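Local coordinates for protein extracellular ligand-binding receptor (Desulfohalobium retbaense DSM 5692, PDB 5ERE) that probably senses small molecules outside the cell, binding the keto acid ketoleucine in a periplasmic-binding-protein domain and cytosine in a separate sensor domain, at residues 179-192 with 204-217. Numbering follows the deposited sequence.
Sequences SEALVLISAGEAAT and AQLVGTRPIQRAEV. With COI (2-oxo-4-methylpentanoic acid), chain B.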
loop_
_atom_site.group_PDB
_atom_site.type_symbol
_atom_site.label_atom_id
_atom_site.label_comp_id
_atom_site.label_asym_id
_atom_site.label_seq_id
_atom_site.Cartn_x
_atom_site.Cartn_y
_atom_site.Cartn_z
ATOM N N SER A 179 -9.206 -13.272 20.925
ATOM C CA SER A 179 -8.906 -12.531 19.720
ATOM C C SER A 179 -9.111 -13.426 18.511
ATOM O O SER A 179 -9.012 -14.651 18.591
ATOM C CB SER A 179 -7.475 -11.979 19.757
ATOM O OG SER A 179 -6.517 -13.023 19.761
ATOM N N GLU A 180 -9.410 -12.783 17.396
ATOM C CA GLU A 180 -9.592 -13.432 16.113
ATOM C C GLU A 180 -8.260 -13.481 15.338
ATOM O O GLU A 180 -7.948 -14.449 14.637
ATOM C CB GLU A 180 -10.647 -12.662 15.327
ATOM C CG GLU A 180 -11.749 -13.484 14.723
ATOM C CD GLU A 180 -12.872 -12.602 14.224
ATOM O OE1 GLU A 180 -12.929 -12.334 13.002
ATOM O OE2 GLU A 180 -13.687 -12.167 15.068
ATOM N N ALA A 181 -7.479 -12.419 15.461
ATOM C CA ALA A 181 -6.145 -12.418 14.876
ATOM C C ALA A 181 -5.152 -11.903 15.902
ATOM O O ALA A 181 -5.415 -10.919 16.601
ATOM C CB ALA A 181 -6.119 -11.589 13.603
ATOM N N LEU A 182 -4.026 -12.601 16.010
ATOM C CA LEU A 182 -2.921 -12.163 16.856
ATOM C C LEU A 182 -1.764 -11.640 16.001
ATOM O O LEU A 182 -1.074 -12.423 15.366
ATOM C CB LEU A 182 -2.417 -13.307 17.728
ATOM C CG LEU A 182 -1.217 -13.028 18.650
ATOM C CD1 LEU A 182 -1.425 -11.797 19.514
ATOM C CD2 LEU A 182 -0.906 -14.249 19.527
ATOM N N VAL A 183 -1.556 -10.332 16.043
ATOM C CA VAL A 183 -0.466 -9.671 15.353
ATOM C C VAL A 183 0.818 -9.620 16.174
ATOM O O VAL A 183 0.886 -8.971 17.222
ATOM C CB VAL A 183 -0.873 -8.244 14.974
ATOM C CG1 VAL A 183 0.375 -7.381 14.559
ATOM C CG2 VAL A 183 -1.893 -8.312 13.866
ATOM N N LEU A 184 1.851 -10.277 15.664
ATOM C CA LEU A 184 3.157 -10.285 16.308
ATOM C C LEU A 184 4.147 -9.303 15.685
ATOM O O LEU A 184 4.591 -9.517 14.556
ATOM C CB LEU A 184 3.725 -11.682 16.234
ATOM C CG LEU A 184 2.733 -12.716 16.768
ATOM C CD1 LEU A 184 3.337 -14.051 16.551
ATOM C CD2 LEU A 184 2.399 -12.494 18.270
ATOM N N ILE A 185 4.521 -8.244 16.404
ATOM C CA ILE A 185 5.582 -7.374 15.897
ATOM C C ILE A 185 6.907 -7.974 16.407
ATOM O O ILE A 185 7.452 -7.609 17.443
ATOM C CB ILE A 185 5.406 -5.890 16.303
ATOM C CG1 ILE A 185 3.977 -5.396 16.012
ATOM C CG2 ILE A 185 6.397 -5.024 15.541
ATOM C CD1 ILE A 185 3.453 -5.693 14.588
ATOM N N SER A 186 7.385 -8.930 15.622
ATOM C CA SER A 186 8.429 -9.856 15.995
ATOM C C SER A 186 9.309 -10.202 14.794
ATOM O O SER A 186 8.857 -10.270 13.645
ATOM C CB SER A 186 7.840 -11.173 16.542
ATOM O OG SER A 186 6.798 -10.972 17.464
ATOM N N ALA A 187 10.567 -10.479 15.083
ATOM C CA ALA A 187 11.420 -11.157 14.128
ATOM C C ALA A 187 11.390 -12.659 14.457
ATOM O O ALA A 187 10.310 -13.220 14.689
ATOM C CB ALA A 187 12.848 -10.563 14.163
ATOM N N GLY A 188 12.540 -13.320 14.483
ATOM C CA GLY A 188 12.563 -14.782 14.575
ATOM C C GLY A 188 11.960 -15.354 15.867
ATOM O O GLY A 188 11.548 -16.513 15.882
ATOM N N GLU A 189 11.921 -14.549 16.933
ATOM C CA GLU A 189 11.441 -14.990 18.246
ATOM C C GLU A 189 9.946 -15.355 18.173
ATOM O O GLU A 189 9.387 -15.954 19.097
ATOM C CB GLU A 189 11.677 -13.908 19.342
ATOM C CG GLU A 189 10.811 -12.639 19.239
ATOM C CD GLU A 189 11.410 -11.579 18.298
ATOM O OE1 GLU A 189 12.342 -11.924 17.582
ATOM O OE2 GLU A 189 10.955 -10.410 18.328
ATOM N N ALA A 190 9.306 -14.978 17.074
ATOM C CA ALA A 190 7.930 -15.343 16.817
ATOM C C ALA A 190 7.694 -16.842 16.807
ATOM O O ALA A 190 6.584 -17.251 17.042
ATOM C CB ALA A 190 7.457 -14.752 15.501
ATOM N N ALA A 191 8.701 -17.658 16.521
ATOM C CA ALA A 191 8.504 -19.111 16.548
ATOM C C ALA A 191 8.234 -19.621 17.981
ATOM O O ALA A 191 7.498 -20.580 18.179
ATOM C CB ALA A 191 9.697 -19.825 15.960
ATOM N N THR A 192 8.831 -18.965 18.965
ATOM C CA THR A 192 8.590 -19.280 20.368
ATOM C C THR A 192 7.258 -18.709 20.846
ATOM O O THR A 192 6.477 -19.387 21.551
ATOM C CB THR A 192 9.731 -18.744 21.245
ATOM O OG1 THR A 192 10.919 -19.474 20.933
ATOM C CG2 THR A 192 9.425 -18.894 22.757
ATOM N N ALA A 204 -6.209 -18.215 17.495
ATOM C CA ALA A 204 -6.288 -17.067 16.585
ATOM C C ALA A 204 -5.355 -17.160 15.351
ATOM O O ALA A 204 -4.311 -17.800 15.393
ATOM C CB ALA A 204 -5.984 -15.772 17.371
ATOM N N GLN A 205 -5.773 -16.545 14.249
ATOM C CA GLN A 205 -4.905 -16.408 13.065
ATOM C C GLN A 205 -3.680 -15.584 13.441
ATOM O O GLN A 205 -3.826 -14.475 13.958
ATOM C CB GLN A 205 -5.649 -15.737 11.901
ATOM C CG GLN A 205 -4.754 -15.307 10.733
ATOM C CD GLN A 205 -4.282 -16.475 9.889
ATOM O OE1 GLN A 205 -5.092 -17.305 9.465
ATOM N NE2 GLN A 205 -2.970 -16.549 9.634
ATOM N N LEU A 206 -2.489 -16.136 13.219
ATOM C CA LEU A 206 -1.250 -15.399 13.444
ATOM C C LEU A 206 -0.931 -14.500 12.242
ATOM O O LEU A 206 -1.142 -14.891 11.098
ATOM C CB LEU A 206 -0.104 -16.367 13.713
ATOM C CG LEU A 206 -0.314 -17.302 14.900
ATOM C CD1 LEU A 206 0.937 -18.123 15.087
ATOM C CD2 LEU A 206 -0.666 -16.529 16.169
ATOM N N VAL A 207 -0.432 -13.298 12.529
ATOM C CA VAL A 207 -0.168 -12.273 11.523
ATOM C C VAL A 207 1.136 -11.580 11.899
ATOM O O VAL A 207 1.369 -11.277 13.065
ATOM C CB VAL A 207 -1.306 -11.238 11.442
ATOM C CG1 VAL A 207 -1.025 -10.178 10.379
ATOM C CG2 VAL A 207 -2.662 -11.926 11.201
ATOM N N GLY A 208 1.997 -11.327 10.917
ATOM C CA GLY A 208 3.253 -10.664 11.210
ATOM C C GLY A 208 3.636 -9.711 10.108
ATOM O O GLY A 208 2.839 -9.449 9.208
ATOM N N THR A 209 4.855 -9.189 10.211
ATOM C CA THR A 209 5.348 -8.117 9.334
ATOM C C THR A 209 6.746 -8.504 8.828
ATOM O O THR A 209 7.252 -9.601 9.121
ATOM C CB THR A 209 5.371 -6.741 10.082
ATOM O OG1 THR A 209 6.329 -6.762 11.140
ATOM C CG2 THR A 209 3.976 -6.389 10.661
ATOM N N ARG A 210 7.389 -7.585 8.111
ATOM C CA ARG A 210 8.621 -7.875 7.355
ATOM C C ARG A 210 9.689 -8.713 8.094
ATOM O O ARG A 210 10.165 -9.693 7.563
ATOM C CB ARG A 210 9.223 -6.524 6.869
ATOM C CG ARG A 210 10.674 -6.589 6.354
ATOM C CD ARG A 210 11.224 -5.120 6.111
ATOM N NE ARG A 210 10.883 -4.301 7.270
ATOM C CZ ARG A 210 11.615 -4.182 8.366
ATOM N NH1 ARG A 210 12.777 -4.783 8.465
ATOM N NH2 ARG A 210 11.167 -3.459 9.392
ATOM N N PRO A 211 10.066 -8.337 9.324
ATOM C CA PRO A 211 11.093 -9.040 10.107
ATOM C C PRO A 211 10.827 -10.516 10.410
ATOM O O PRO A 211 11.764 -11.239 10.758
ATOM C CB PRO A 211 11.106 -8.257 11.426
ATOM C CG PRO A 211 10.589 -6.926 11.056
ATOM C CD PRO A 211 9.511 -7.212 10.091
ATOM N N ILE A 212 9.584 -10.962 10.288
ATOM C CA ILE A 212 9.225 -12.301 10.774
ATOM C C ILE A 212 9.687 -13.441 9.837
ATOM O O ILE A 212 9.702 -14.608 10.226
ATOM C CB ILE A 212 7.694 -12.373 11.015
ATOM C CG1 ILE A 212 7.338 -13.435 12.070
ATOM C CG2 ILE A 212 6.957 -12.651 9.737
ATOM C CD1 ILE A 212 5.922 -13.273 12.599
ATOM N N GLN A 213 10.132 -13.115 8.627
ATOM C CA GLN A 213 10.511 -14.179 7.676
ATOM C C GLN A 213 11.929 -14.683 7.954
ATOM O O GLN A 213 12.864 -14.362 7.235
ATOM C CB GLN A 213 10.415 -13.711 6.210
ATOM C CG GLN A 213 10.626 -14.881 5.222
ATOM C CD GLN A 213 10.541 -14.476 3.762
ATOM O OE1 GLN A 213 9.454 -14.239 3.236
ATOM N NE2 GLN A 213 11.694 -14.378 3.098
ATOM N N ARG A 214 12.066 -15.478 9.008
ATOM C CA ARG A 214 13.349 -16.029 9.429
ATOM C C ARG A 214 13.239 -17.559 9.484
ATOM O O ARG A 214 12.141 -18.101 9.684
ATOM C CB ARG A 214 13.770 -15.459 10.791
ATOM C CG ARG A 214 13.597 -13.955 10.984
ATOM C CD ARG A 214 14.521 -13.145 10.033
ATOM N NE ARG A 214 15.912 -13.590 10.094
ATOM C CZ ARG A 214 16.864 -13.214 9.238
ATOM N NH1 ARG A 214 16.583 -12.376 8.242
ATOM N NH2 ARG A 214 18.101 -13.675 9.381
ATOM N N ALA A 215 14.364 -18.249 9.331
ATOM C CA ALA A 215 14.366 -19.699 9.210
ATOM C C ALA A 215 13.756 -20.361 10.452
ATOM O O ALA A 215 13.066 -21.360 10.360
ATOM C CB ALA A 215 15.779 -20.192 8.984
ATOM N N GLU A 216 14.012 -19.773 11.608
ATOM C CA GLU A 216 13.468 -20.251 12.877
ATOM C C GLU A 216 11.939 -20.386 12.798
ATOM O O GLU A 216 11.342 -21.374 13.241
ATOM C CB GLU A 216 13.906 -19.269 13.965
ATOM C CG GLU A 216 13.361 -19.461 15.349
ATOM C CD GLU A 216 13.957 -18.447 16.327
ATOM O OE1 GLU A 216 14.714 -17.551 15.870
ATOM O OE2 GLU A 216 13.677 -18.544 17.545
ATOM N N VAL A 217 11.320 -19.401 12.158
ATOM C CA VAL A 217 9.880 -19.331 12.064
ATOM C C VAL A 217 9.366 -20.461 11.169
ATOM O O VAL A 217 8.362 -21.097 11.486
ATOM C CB VAL A 217 9.435 -17.924 11.560
ATOM C CG1 VAL A 217 7.998 -17.912 11.106
ATOM C CG2 VAL A 217 9.627 -16.927 12.676
HETATM C C1 COI B . 13.232 -2.507 12.375
HETATM O O1 COI B . 13.524 -1.779 13.360
HETATM O O2 COI B . 12.505 -2.101 11.434
HETATM C C2 COI B . 13.829 -3.872 12.307
HETATM O O3 COI B . 13.545 -4.619 11.390
HETATM C C3 COI B . 14.803 -4.216 13.408
HETATM C C4 COI B . 15.182 -5.652 13.329
HETATM C C5 COI B . 16.532 -5.798 13.997
HETATM C C6 COI B . 14.066 -6.399 14.045
HETATM O O HOH W 1 6.463 -9.148 12.701
#
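This is the parallel strand pairing of a beta-alpha-beta unit: strands 181-185 and 205-208 are neighbours, with helix 190-199 as the crossover. The unit belongs to the leucine-binding-protein-like domain, in the same sheet as strand 129-134. Four backbone hydrogen bonds link the pair. The straightest runs from Leu184 N to Val207 O, 2.8 Å long with 165° at the hydrogen. On one face of the sheet, under helix 112-123, Val183 CG2 packs 3.8 Å from Val207 CB. On the other, Leu182 and Leu206 lie side by side. Leu206 has CG beside its backbone N (chi1 -58°), which brings CD2 within 4.0 Å of Leu182 CB.

Beyond the Leu184 N bond direct pairing stops, and a water bridges the two segments. It donates to Leu184 O and Ser186 O and accepts from Thr209 N. The loops beyond reach the ligand pocket. Here Ala187 CB packs on Pro211 CB, and Pro211 CG covers one face of the Arg210 guanidinium, offset toward its rim. Arg210 has CG anti to the backbone N and a bend at chi3 (46°), which turn its guanidinium edge to the ligand. Its NH2 donates a hydrogen bond to carboxylate O2 of 2-oxo-4-methylpentanoic acid (2.8 Å). Arg210 NH1 donates one to the keto oxygen O3 (3.0 Å). Ser72 OG and Ala95 N also hydrogen-bond the ligand. A leucine in place of Arg210 has no guanidinium, and the ligand carboxylate would probably be left without its opposite charge.

Arg214 lays CG against Gly188 N and sends its guanidinium to salt bridges with Asp16 and Glu20. The start of helix 190-199 packs on the 3-10 segment and on helix 215-219: Ala190 CB sits 3.6 Å from Ile212 CD1, and Ala191 CB 3.5 Å from Glu216 O.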